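Local coordinates for Ras-associated and pleckstrin homology domains-containing protein 1 (Homo sapiens, PDB 4GN1) that mediates localised membrane signals, is implicated in lamellipodial dynamics, targets EVL and VASP to the leading edge and negatively regulates cell adhesion, at residues Ile61-Asp64 with His65-Leu68; Gln189-Arg192 with Asn193-Ala197; Asp223-Arg226 with Thr227-Trp231; Gln243-Met246 with Asn247-Ala251. One frame throughout, in Å; residues are numbered along the deposited sequence.

Contact 1. Residues Ile61-Asp64 with His65-Leu68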
loop_
_atom_site.group_PDB
_atom_site.type_symbol
_atom_site.label_atom_id
_atom_site.label_comp_id
_atom_site.label_asym_id
_atom_site.label_seq_id
_atom_site.Cartn_x
_atom_site.Cartn_y
_atom_site.Cartn_z
ATOM N N ILE A 61 -2.613 2.175 -4.281
ATOM C CA ILE A 61 -2.941 3.573 -4.146
ATOM C C ILE A 61 -1.629 4.310 -3.903
ATOM O O ILE A 61 -0.917 4.006 -2.958
ATOM C CB ILE A 61 -3.901 3.798 -2.972
ATOM C CG1 ILE A 61 -5.155 2.953 -3.149
ATOM C CG2 ILE A 61 -4.233 5.287 -2.795
ATOM C CD1 ILE A 61 -5.780 2.509 -1.841
ATOM N N PHE A 62 -1.290 5.239 -4.791
ATOM C CA PHE A 62 -0.106 6.079 -4.620
ATOM C C PHE A 62 -0.242 6.828 -3.325
ATOM O O PHE A 62 -1.361 7.174 -2.947
ATOM C CB PHE A 62 -0.042 7.136 -5.716
ATOM C CG PHE A 62 0.332 6.606 -7.054
ATOM C CD1 PHE A 62 1.603 6.121 -7.289
ATOM C CD2 PHE A 62 -0.582 6.603 -8.084
ATOM C CE1 PHE A 62 1.960 5.642 -8.529
ATOM C CE2 PHE A 62 -0.228 6.133 -9.337
ATOM C CZ PHE A 62 1.047 5.661 -9.558
ATOM N N GLU A 63 0.880 7.090 -2.649
ATOM C CA GLU A 63 0.853 8.080 -1.582
ATOM C C GLU A 63 0.908 9.476 -2.217
ATOM O O GLU A 63 1.549 9.700 -3.266
ATOM C CB GLU A 63 1.986 7.882 -0.564
ATOM C CG GLU A 63 2.217 6.433 -0.113
ATOM C CD GLU A 63 1.012 5.773 0.564
ATOM O OE1 GLU A 63 0.948 4.514 0.495
ATOM O OE2 GLU A 63 0.158 6.470 1.192
ATOM N N ASP A 64 0.229 10.409 -1.565
ATOM C CA ASP A 64 -0.031 11.731 -2.134
ATOM C C ASP A 64 1.185 12.613 -2.322
ATOM O O ASP A 64 1.172 13.562 -3.118
ATOM C CB ASP A 64 -1.087 12.428 -1.292
ATOM C CG ASP A 64 -2.446 11.815 -1.493
ATOM O OD1 ASP A 64 -2.619 11.125 -2.533
ATOM O OD2 ASP A 64 -3.322 12.007 -0.614
ATOM N N HIS A 65 2.245 12.269 -1.614
ATOM C CA HIS A 65 3.496 12.981 -1.700
ATOM C C HIS A 65 4.361 12.562 -2.842
ATOM O O HIS A 65 5.445 13.108 -3.011
ATOM C CB HIS A 65 4.272 12.795 -0.403
ATOM C CG HIS A 65 4.818 11.390 -0.187
ATOM N ND1 HIS A 65 6.148 11.088 -0.299
ATOM C CD2 HIS A 65 4.198 10.231 0.219
ATOM C CE1 HIS A 65 6.349 9.805 0.001
ATOM N NE2 HIS A 65 5.154 9.267 0.301
ATOM N N GLU A 66 3.922 11.575 -3.612
ATOM C CA GLU A 66 4.795 10.958 -4.600
ATOM C C GLU A 66 4.757 11.757 -5.885
ATOM O O GLU A 66 3.682 12.251 -6.291
ATOM C CB GLU A 66 4.379 9.505 -4.889
ATOM C CG GLU A 66 4.610 8.565 -3.724
ATOM C CD GLU A 66 4.470 7.110 -4.116
ATOM O OE1 GLU A 66 5.416 6.570 -4.780
ATOM O OE2 GLU A 66 3.439 6.508 -3.732
ATOM N N ASN A 67 5.926 11.873 -6.509
ATOM C CA ASN A 67 6.031 12.482 -7.811
ATOM C C ASN A 67 5.406 11.499 -8.819
ATOM O O ASN A 67 5.857 10.358 -8.975
ATOM C CB ASN A 67 7.502 12.797 -8.100
ATOM C CG ASN A 67 7.701 13.633 -9.355
ATOM O OD1 ASN A 67 7.541 13.146 -10.478
ATOM N ND2 ASN A 67 8.072 14.876 -9.179
ATOM N N LEU A 68 4.317 11.919 -9.458
ATOM C CA LEU A 68 3.638 11.053 -10.416
ATOM C C LEU A 68 4.511 10.680 -11.620
ATOM O O LEU A 68 4.670 9.487 -11.958
ATOM C CB LEU A 68 2.312 11.671 -10.887
ATOM C CG LEU A 68 1.483 10.779 -11.837
ATOM C CD1 LEU A 68 1.260 9.377 -11.229
ATOM C CD2 LEU A 68 0.166 11.445 -12.233
#
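The Phe62 ring meets Glu66 at its edge, where CD1 lies 4.0 Å from Glu66 OE2 near the ring plane, while Leu68 CD1 approaches obliquely, 4.0 Å from Phe62 CE2. The imidazole of His65 carries Glu66 CG over the centre of one face, and its CD2 corner packs 3.3 Å from Glu63 CB. These side chains are gathered by a type I beta turn, Glu63 to Glu66, which leads from strand 58-61 into helix 68-72 of the Ras-associating domain, a member of the ubiquitin-like superfamily. Across the turn Glu66 N donates to Glu63 O at 3.0 Å, from above the carbonyl plane. The side chain of Glu66 then folds back over the turn: with CG placed beside its own backbone N (chi1 -68°) and an extended chain beyond, it brings the carboxylate to the start of the turn. Glu63 and Asp64 send their carboxylates elsewhere, to salt bridges with Arg236 and with Arg29, so the loop is held both to the long helix 225-240 and to helix 28-39. Phe62 packs on Val28 of helix 28-39 and on Glu51 of strand 47-53, and Leu68 on Val31 and Leu49 of the same two elements. Glu66 OE2, which also pairs with Arg60, accepts Glu63 N at 2.8 Å through its anti lone pair, with an N-H...O angle of 152°.

Contact 2. Residues Gln189-Arg192 with Asn193-Ala197; sequences QDYR and NKYKA
Tyr191, followed outward, meets Ala197 first and Tyr195 next. Its CB rests 4.0 Å from Ala197 CB. From CG to CZ the ring then turns one face to the edge of Tyr195, whose CD2 stands over the ring centre, 3.7 Å above the plane, and whose CE2 is 3.9 Å from Tyr191 CZ. This is a T-shaped pair, with planes 83° apart and the Tyr195 edge directed at the Tyr191 face. At the tip, Tyr191 OH is hydrogen-bonded to Leu56 O. Tyr191 is a target of ABL1 phosphorylation, but it is unmodified here, with its hydroxyl engaged and its ring buried.

The backbone explains why these groups converge. Tyr191 O accepts both Tyr195 N (2.9 Å) and Ala197 N (3.1 Å), which reach it from opposite faces of the carbonyl plane. The second bond is possible because Lys196 takes a left-handed backbone conformation (phi 56°) after the helix ends, turning the chain back on itself. At the N-terminal end Asp190 occupies the N-cap position, yet its carboxylate makes no capping bond; OD1 instead receives Asn193 ND2 at 3.0 Å, nearly straight and on its syn lone pair.

The short helix 191-194 bridges strands 184-188 and 202-206 of the pleckstrin homology domain. Tyr191 packs on Cys202 and Val204 of strand 202-206 and also on Met58 of strand 58-61, which belongs to the Ras-associating domain, so its ring sits at the seam between the two domains.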
loop_
_atom_site.group_PDB
_atom_site.type_symbol
_atom_site.label_atom_id
_atom_site.label_comp_id
_atom_site.label_asym_id
_atom_site.label_seq_id
_atom_site.Cartn_x
_atom_site.Cartn_y
_atom_site.Cartn_z
ATOM N N GLN A 189 -5.222 -8.790 -7.203
ATOM C CA GLN A 189 -6.622 -8.884 -7.630
ATOM C C GLN A 189 -6.941 -10.277 -8.088
ATOM O O GLN A 189 -6.392 -10.736 -9.105
ATOM C CB GLN A 189 -6.929 -7.893 -8.766
ATOM C CG GLN A 189 -6.832 -6.431 -8.353
ATOM C CD GLN A 189 -7.370 -6.229 -6.942
ATOM O OE1 GLN A 189 -8.525 -6.587 -6.631
ATOM N NE2 GLN A 189 -6.525 -5.678 -6.065
ATOM N N ASP A 190 -7.818 -10.950 -7.341
ATOM C CA ASP A 190 -8.313 -12.261 -7.734
ATOM C C ASP A 190 -7.182 -13.305 -7.791
ATOM O O ASP A 190 -7.081 -14.113 -8.715
ATOM C CB ASP A 190 -9.063 -12.168 -9.070
ATOM C CG ASP A 190 -9.785 -13.459 -9.423
ATOM O OD1 ASP A 190 -9.738 -13.854 -10.608
ATOM O OD2 ASP A 190 -10.368 -14.101 -8.510
ATOM N N TYR A 191 -6.331 -13.283 -6.777
ATOM C CA TYR A 191 -5.194 -14.192 -6.707
ATOM C C TYR A 191 -5.637 -15.626 -6.405
ATOM O O TYR A 191 -4.919 -16.594 -6.705
ATOM C CB TYR A 191 -4.145 -13.654 -5.715
ATOM C CG TYR A 191 -3.195 -12.643 -6.338
ATOM C CD1 TYR A 191 -3.471 -12.080 -7.583
ATOM C CD2 TYR A 191 -2.020 -12.250 -5.679
ATOM C CE1 TYR A 191 -2.596 -11.179 -8.164
ATOM C CE2 TYR A 191 -1.150 -11.338 -6.236
ATOM C CZ TYR A 191 -1.432 -10.804 -7.479
ATOM O OH TYR A 191 -0.576 -9.898 -8.066
ATOM N N ARG A 192 -6.824 -15.738 -5.807
ATOM C CA ARG A 192 -7.543 -16.998 -5.670
ATOM C C ARG A 192 -7.408 -17.845 -6.920
ATOM O O ARG A 192 -6.979 -18.991 -6.866
ATOM C CB ARG A 192 -9.022 -16.706 -5.447
ATOM C CG ARG A 192 -9.495 -16.917 -4.023
ATOM C CD ARG A 192 -9.377 -18.379 -3.661
ATOM N NE ARG A 192 -10.568 -18.825 -2.953
ATOM C CZ ARG A 192 -10.746 -20.044 -2.453
ATOM N NH1 ARG A 192 -9.807 -20.982 -2.566
ATOM N NH2 ARG A 192 -11.880 -20.320 -1.840
ATOM N N ASN A 193 -7.776 -17.245 -8.046
ATOM C CA ASN A 193 -7.711 -17.878 -9.349
ATOM C C ASN A 193 -6.326 -17.849 -10.031
ATOM O O ASN A 193 -5.800 -18.898 -10.408
ATOM C CB ASN A 193 -8.759 -17.248 -10.257
ATOM C CG ASN A 193 -10.173 -17.529 -9.802
ATOM O OD1 ASN A 193 -10.529 -18.661 -9.488
ATOM N ND2 ASN A 193 -10.998 -16.497 -9.787
ATOM N N LYS A 194 -5.747 -16.659 -10.181
ATOM C CA LYS A 194 -4.495 -16.476 -10.923
ATOM C C LYS A 194 -3.274 -17.178 -10.307
ATOM O O LYS A 194 -2.421 -17.671 -11.046
ATOM C CB LYS A 194 -4.210 -14.975 -11.195
ATOM C CG LYS A 194 -2.843 -14.686 -11.820
ATOM C CD LYS A 194 -2.775 -13.355 -12.547
ATOM C CE LYS A 194 -1.677 -13.371 -13.610
ATOM N NZ LYS A 194 -1.752 -14.552 -14.530
ATOM N N TYR A 195 -3.193 -17.243 -8.980
ATOM C CA TYR A 195 -2.061 -17.896 -8.315
ATOM C C TYR A 195 -2.455 -19.022 -7.370
ATOM O O TYR A 195 -1.626 -19.540 -6.614
ATOM C CB TYR A 195 -1.178 -16.862 -7.595
ATOM C CG TYR A 195 -0.401 -15.968 -8.542
ATOM C CD1 TYR A 195 0.604 -16.496 -9.363
ATOM C CD2 TYR A 195 -0.680 -14.600 -8.638
ATOM C CE1 TYR A 195 1.314 -15.686 -10.242
ATOM C CE2 TYR A 195 0.024 -13.773 -9.519
ATOM C CZ TYR A 195 1.023 -14.321 -10.315
ATOM O OH TYR A 195 1.730 -13.530 -11.194
ATOM N N LYS A 196 -3.726 -19.401 -7.412
ATOM C CA LYS A 196 -4.291 -20.458 -6.542
ATOM C C LYS A 196 -4.060 -20.167 -5.053
ATOM O O LYS A 196 -3.808 -21.065 -4.254
ATOM C CB LYS A 196 -3.811 -21.863 -6.968
ATOM C CG LYS A 196 -4.108 -22.211 -8.426
ATOM C CD LYS A 196 -5.457 -21.649 -8.874
ATOM C CE LYS A 196 -5.980 -22.261 -10.168
ATOM N NZ LYS A 196 -7.061 -21.409 -10.748
ATOM N N ALA A 197 -4.149 -18.881 -4.721
ATOM C CA ALA A 197 -4.082 -18.376 -3.357
ATOM C C ALA A 197 -5.149 -19.021 -2.476
ATOM O O ALA A 197 -6.275 -19.272 -2.936
ATOM C CB ALA A 197 -4.251 -16.869 -3.363
#

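Contact 3. Residues Asp223-Arg226 with Thr227-Trp231; sequences DDVR and TLHQW
Asp224 OD1 is gripped twice by Thr227. The backbone N of Thr227 donates to it at 3.0 Å with an angle of 174°, and Thr227 OG1 donates to it at 2.9 Å from above the carboxylate plane. This is a classic N-cap: Asp224 precedes helix 225-240, the C-terminal helix of the pleckstrin homology domain, and its side chain takes up an amide of the first turn. Setting CG between the backbone N and the carbonyl carbon (chi1 58°) swings the carboxylate over that turn. The negative group at the amino end probably interacts favourably with the helix dipole, and OD2 has a second partner in Lys106.

Within the same first turns, Arg226 and Gln230, four residues apart, cross with their flat groups almost perpendicular. Gln230 OE1 stands over one face of the guanidinium, 3.1 Å from NH1, but poorly placed for a hydrogen bond. The guanidinium finds its acceptor elsewhere: NH2 donates to Asn100 O, and the group also forms a cation-pi contact with Tyr101, tying the helix to the chain that precedes the PH sheet. The backbones of this pair are joined in regular fashion, Gln230 N to Arg226 O at 2.9 Å.

The other flank is made by Val225 and His229, which run alongside each other; Val225 CG2 touches His229 CE1 at 3.8 Å. Beneath them the carbonyl oxygen of Val225, already bonded to His229 N, lies over the imidazole face toward its rim, 3.2 Å from His229 CG.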
loop_
_atom_site.group_PDB
_atom_site.type_symbol
_atom_site.label_atom_id
_atom_site.label_comp_id
_atom_site.label_asym_id
_atom_site.label_seq_id
_atom_site.Cartn_x
_atom_site.Cartn_y
_atom_site.Cartn_z
ATOM N N ASP A 223 -5.316 -14.419 6.190
ATOM C CA ASP A 223 -6.491 -15.204 6.596
ATOM C C ASP A 223 -7.814 -14.515 6.277
ATOM O O ASP A 223 -8.789 -15.187 5.929
ATOM C CB ASP A 223 -6.455 -15.545 8.103
ATOM C CG ASP A 223 -5.625 -16.789 8.412
ATOM O OD1 ASP A 223 -5.146 -16.911 9.569
ATOM O OD2 ASP A 223 -5.446 -17.643 7.509
ATOM N N ASP A 224 -7.828 -13.184 6.397
ATOM C CA ASP A 224 -9.054 -12.387 6.354
ATOM C C ASP A 224 -8.730 -10.916 6.060
ATOM O O ASP A 224 -7.559 -10.553 5.921
ATOM C CB ASP A 224 -9.859 -12.565 7.656
ATOM C CG ASP A 224 -9.067 -12.187 8.893
ATOM O OD1 ASP A 224 -8.369 -11.159 8.872
ATOM O OD2 ASP A 224 -9.145 -12.908 9.902
ATOM N N VAL A 225 -9.747 -10.065 5.960
ATOM C CA VAL A 225 -9.536 -8.714 5.408
ATOM C C VAL A 225 -8.879 -7.784 6.435
ATOM O O VAL A 225 -8.199 -6.801 6.076
ATOM C CB VAL A 225 -10.838 -8.133 4.793
ATOM C CG1 VAL A 225 -11.755 -7.556 5.860
ATOM C CG2 VAL A 225 -10.526 -7.103 3.723
ATOM N N ARG A 226 -9.069 -8.132 7.705
ATOM C CA ARG A 226 -8.465 -7.445 8.830
ATOM C C ARG A 226 -6.941 -7.604 8.827
ATOM O O ARG A 226 -6.201 -6.619 8.892
ATOM C CB ARG A 226 -9.072 -7.997 10.131
ATOM C CG ARG A 226 -8.863 -7.150 11.374
ATOM C CD ARG A 226 -9.633 -5.833 11.321
ATOM N NE ARG A 226 -9.356 -5.025 12.513
ATOM C CZ ARG A 226 -8.340 -4.168 12.631
ATOM N NH1 ARG A 226 -7.489 -3.975 11.626
ATOM N NH2 ARG A 226 -8.177 -3.500 13.768
ATOM N N THR A 227 -6.477 -8.847 8.754
ATOM C CA THR A 227 -5.033 -9.141 8.715
ATOM C C THR A 227 -4.401 -8.436 7.513
ATOM O O THR A 227 -3.339 -7.832 7.632
ATOM C CB THR A 227 -4.746 -10.663 8.629
ATOM O OG1 THR A 227 -5.574 -11.364 9.561
ATOM C CG2 THR A 227 -3.279 -10.968 8.940
ATOM N N LEU A 228 -5.069 -8.511 6.369
ATOM C CA LEU A 228 -4.642 -7.780 5.193
ATOM C C LEU A 228 -4.462 -6.287 5.486
ATOM O O LEU A 228 -3.417 -5.717 5.159
ATOM C CB LEU A 228 -5.597 -8.013 4.016
ATOM C CG LEU A 228 -5.325 -7.273 2.705
ATOM C CD1 LEU A 228 -3.961 -7.633 2.115
ATOM C CD2 LEU A 228 -6.443 -7.517 1.691
ATOM N N HIS A 229 -5.445 -5.672 6.148
ATOM C CA HIS A 229 -5.388 -4.237 6.439
ATOM C C HIS A 229 -4.311 -3.864 7.413
ATOM O O HIS A 229 -3.574 -2.878 7.201
ATOM C CB HIS A 229 -6.751 -3.692 6.856
ATOM C CG HIS A 229 -7.751 -3.617 5.711
ATOM N ND1 HIS A 229 -9.087 -3.582 5.907
ATOM C CD2 HIS A 229 -7.559 -3.615 4.329
ATOM C CE1 HIS A 229 -9.714 -3.542 4.719
ATOM N NE2 HIS A 229 -8.774 -3.559 3.753
ATOM N N GLN A 230 -4.170 -4.648 8.470
ATOM C CA GLN A 230 -3.122 -4.386 9.445
ATOM C C GLN A 230 -1.733 -4.458 8.798
ATOM O O GLN A 230 -0.905 -3.555 8.969
ATOM C CB GLN A 230 -3.262 -5.338 10.634
ATOM C CG GLN A 230 -4.420 -4.965 11.559
ATOM C CD GLN A 230 -4.669 -5.959 12.701
ATOM O OE1 GLN A 230 -5.800 -6.106 13.156
ATOM N NE2 GLN A 230 -3.623 -6.630 13.173
ATOM N N TRP A 231 -1.498 -5.508 8.012
ATOM C CA TRP A 231 -0.190 -5.700 7.376
ATOM C C TRP A 231 0.206 -4.635 6.384
ATOM O O TRP A 231 1.340 -4.116 6.434
ATOM C CB TRP A 231 -0.071 -7.091 6.763
ATOM C CG TRP A 231 0.392 -8.123 7.765
ATOM C CD1 TRP A 231 -0.377 -9.064 8.430
ATOM C CD2 TRP A 231 1.749 -8.327 8.258
ATOM N NE1 TRP A 231 0.393 -9.822 9.255
ATOM C CE2 TRP A 231 1.673 -9.431 9.211
ATOM C CE3 TRP A 231 2.979 -7.735 8.007
ATOM C CZ2 TRP A 231 2.786 -9.899 9.885
ATOM C CZ3 TRP A 231 4.102 -8.223 8.692
ATOM C CH2 TRP A 231 4.003 -9.284 9.605
#

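Contact 4. Residues Gln243-Met246 with Asn247-Ala251; sequences QLYM and NYQEA
Tyr245 and Gln249, one helical turn apart, meet over the phenol ring: Gln249 CG sits over the centre of the Tyr245 ring, 4.0 Å from the centroid and 9° off its normal, a CH-pi contact. They belong to the C-terminal alpha-helix 242-251, which follows the last PH-domain helix, 225-240. Two torsions bring the groups together. Tyr245 places CG opposite its backbone N (chi1 -171°), which sends the ring outward from the helix with a slight lean toward its C-terminal end, and Gln249 bends at chi2, carrying its amide toward the phenol. Beside the pair, Tyr245 CE1 points at the rim of Tyr248, 4.4 Å from CD2.

The next shell is the helix backbone that fixes this spacing: Gln249 N binds Tyr245 O at 2.9 Å, and Tyr248 N binds Leu244 O at 3.0 Å. Farther out, Tyr248 stacks on Phe95 and meets the ring of Tyr92, while Leu244 and Tyr245 also lean on Phe95, so helix 93-96 backs this face. Leu244 additionally reaches Glu63 of the Ras-associating domain. On the far flank Met246 O accepts Glu250 N at 3.0 Å, and Glu250 CB lies 3.3 Å from that same oxygen.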
loop_
_atom_site.group_PDB
_atom_site.type_symbol
_atom_site.label_atom_id
_atom_site.label_comp_id
_atom_site.label_asym_id
_atom_site.label_seq_id
_atom_site.Cartn_x
_atom_site.Cartn_y
_atom_site.Cartn_z
ATOM N N GLN A 243 5.875 11.039 7.039
ATOM C CA GLN A 243 5.376 11.543 5.771
ATOM C C GLN A 243 3.916 11.127 5.489
ATOM O O GLN A 243 3.150 11.925 4.931
ATOM C CB GLN A 243 6.320 11.101 4.650
ATOM C CG GLN A 243 5.911 11.535 3.246
ATOM C CD GLN A 243 5.976 13.036 3.045
ATOM O OE1 GLN A 243 4.964 13.711 3.109
ATOM N NE2 GLN A 243 7.158 13.555 2.810
ATOM N N LEU A 244 3.522 9.898 5.876
ATOM C CA LEU A 244 2.104 9.490 5.789
ATOM C C LEU A 244 1.226 10.461 6.543
ATOM O O LEU A 244 0.236 10.958 5.984
ATOM C CB LEU A 244 1.837 8.081 6.318
ATOM C CG LEU A 244 2.228 6.861 5.484
ATOM C CD1 LEU A 244 1.755 5.575 6.166
ATOM C CD2 LEU A 244 1.711 6.958 4.046
ATOM N N TYR A 245 1.617 10.755 7.787
ATOM C CA TYR A 245 0.901 11.704 8.645
ATOM C C TYR A 245 0.790 13.080 8.045
ATOM O O TYR A 245 -0.273 13.692 8.085
ATOM C CB TYR A 245 1.543 11.809 10.035
ATOM C CG TYR A 245 0.733 12.604 11.069
ATOM C CD1 TYR A 245 -0.639 12.371 11.262
ATOM C CD2 TYR A 245 1.352 13.563 11.884
ATOM C CE1 TYR A 245 -1.370 13.080 12.215
ATOM C CE2 TYR A 245 0.632 14.265 12.849
ATOM C CZ TYR A 245 -0.726 14.021 13.011
ATOM O OH TYR A 245 -1.443 14.733 13.959
ATOM N N MET A 246 1.888 13.570 7.489
ATOM C CA MET A 246 1.861 14.837 6.782
ATOM C C MET A 246 0.914 14.808 5.580
ATOM O O MET A 246 0.256 15.823 5.287
ATOM C CB MET A 246 3.265 15.230 6.351
ATOM C CG MET A 246 4.243 15.322 7.521
ATOM S SD MET A 246 5.891 15.784 6.958
ATOM C CE MET A 246 5.555 17.364 6.151
ATOM N N ASN A 247 0.824 13.666 4.897
ATOM C CA ASN A 247 -0.111 13.560 3.775
ATOM C C ASN A 247 -1.532 13.720 4.251
ATOM O O ASN A 247 -2.320 14.462 3.652
ATOM C CB ASN A 247 0.040 12.241 3.027
ATOM C CG ASN A 247 1.355 12.145 2.290
ATOM O OD1 ASN A 247 2.106 13.115 2.195
ATOM N ND2 ASN A 247 1.641 10.972 1.763
ATOM N N TYR A 248 -1.842 13.029 5.346
ATOM C CA TYR A 248 -3.182 13.046 5.930
ATOM C C TYR A 248 -3.562 14.465 6.383
ATOM O O TYR A 248 -4.602 14.985 5.985
ATOM C CB TYR A 248 -3.272 12.008 7.059
ATOM C CG TYR A 248 -4.561 12.047 7.857
ATOM C CD1 TYR A 248 -5.762 11.628 7.301
ATOM C CD2 TYR A 248 -4.570 12.504 9.180
ATOM C CE1 TYR A 248 -6.939 11.672 8.024
ATOM C CE2 TYR A 248 -5.747 12.553 9.920
ATOM C CZ TYR A 248 -6.922 12.142 9.329
ATOM O OH TYR A 248 -8.080 12.190 10.039
ATOM N N GLN A 249 -2.690 15.095 7.174
ATOM C CA GLN A 249 -2.894 16.466 7.651
ATOM C C GLN A 249 -3.179 17.403 6.477
ATOM O O GLN A 249 -4.095 18.219 6.543
ATOM C CB GLN A 249 -1.670 16.976 8.426
ATOM C CG GLN A 249 -1.334 16.264 9.728
ATOM C CD GLN A 249 -1.944 16.914 10.965
ATOM O OE1 GLN A 249 -2.532 16.228 11.805
ATOM N NE2 GLN A 249 -1.798 18.232 11.095
ATOM N N GLU A 250 -2.395 17.275 5.406
ATOM C CA GLU A 250 -2.556 18.091 4.209
ATOM C C GLU A 250 -3.838 17.767 3.445
ATOM O O GLU A 250 -4.475 18.655 2.897
ATOM C CB GLU A 250 -1.343 17.919 3.302
ATOM C CG GLU A 250 -1.257 18.909 2.145
ATOM C CD GLU A 250 0.059 18.814 1.381
ATOM O OE1 GLU A 250 0.082 19.144 0.179
ATOM O OE2 GLU A 250 1.084 18.416 1.979
ATOM N N ALA A 251 -4.217 16.496 3.413
ATOM C CA ALA A 251 -5.381 16.070 2.636
ATOM C C ALA A 251 -6.692 16.572 3.240
ATOM O O ALA A 251 -7.663 16.844 2.521
ATOM C CB ALA A 251 -5.410 14.549 2.510
#

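All four contacts are local, each spanning one continuous piece of chain; they follow one another in series, without nesting or crossing. Contact 1 comes first, at the turn leaving strand 58-61 of the Ras-associating domain. Contacts 2 and 3 lie in the pleckstrin homology domain, with centres about 16 Å apart: one forms the short helical link between strands 184-188 and 202-206, the other starts helix 225-240. Contact 4 follows in helix 242-251, whose side chains return to contact 1, with His65 and Glu63 packing on Asn247 and Leu244. The C-terminal helix thereby comes back against the first domain, while Tyr191 of contact 2 packs on Met58 of the Ras-associating domain.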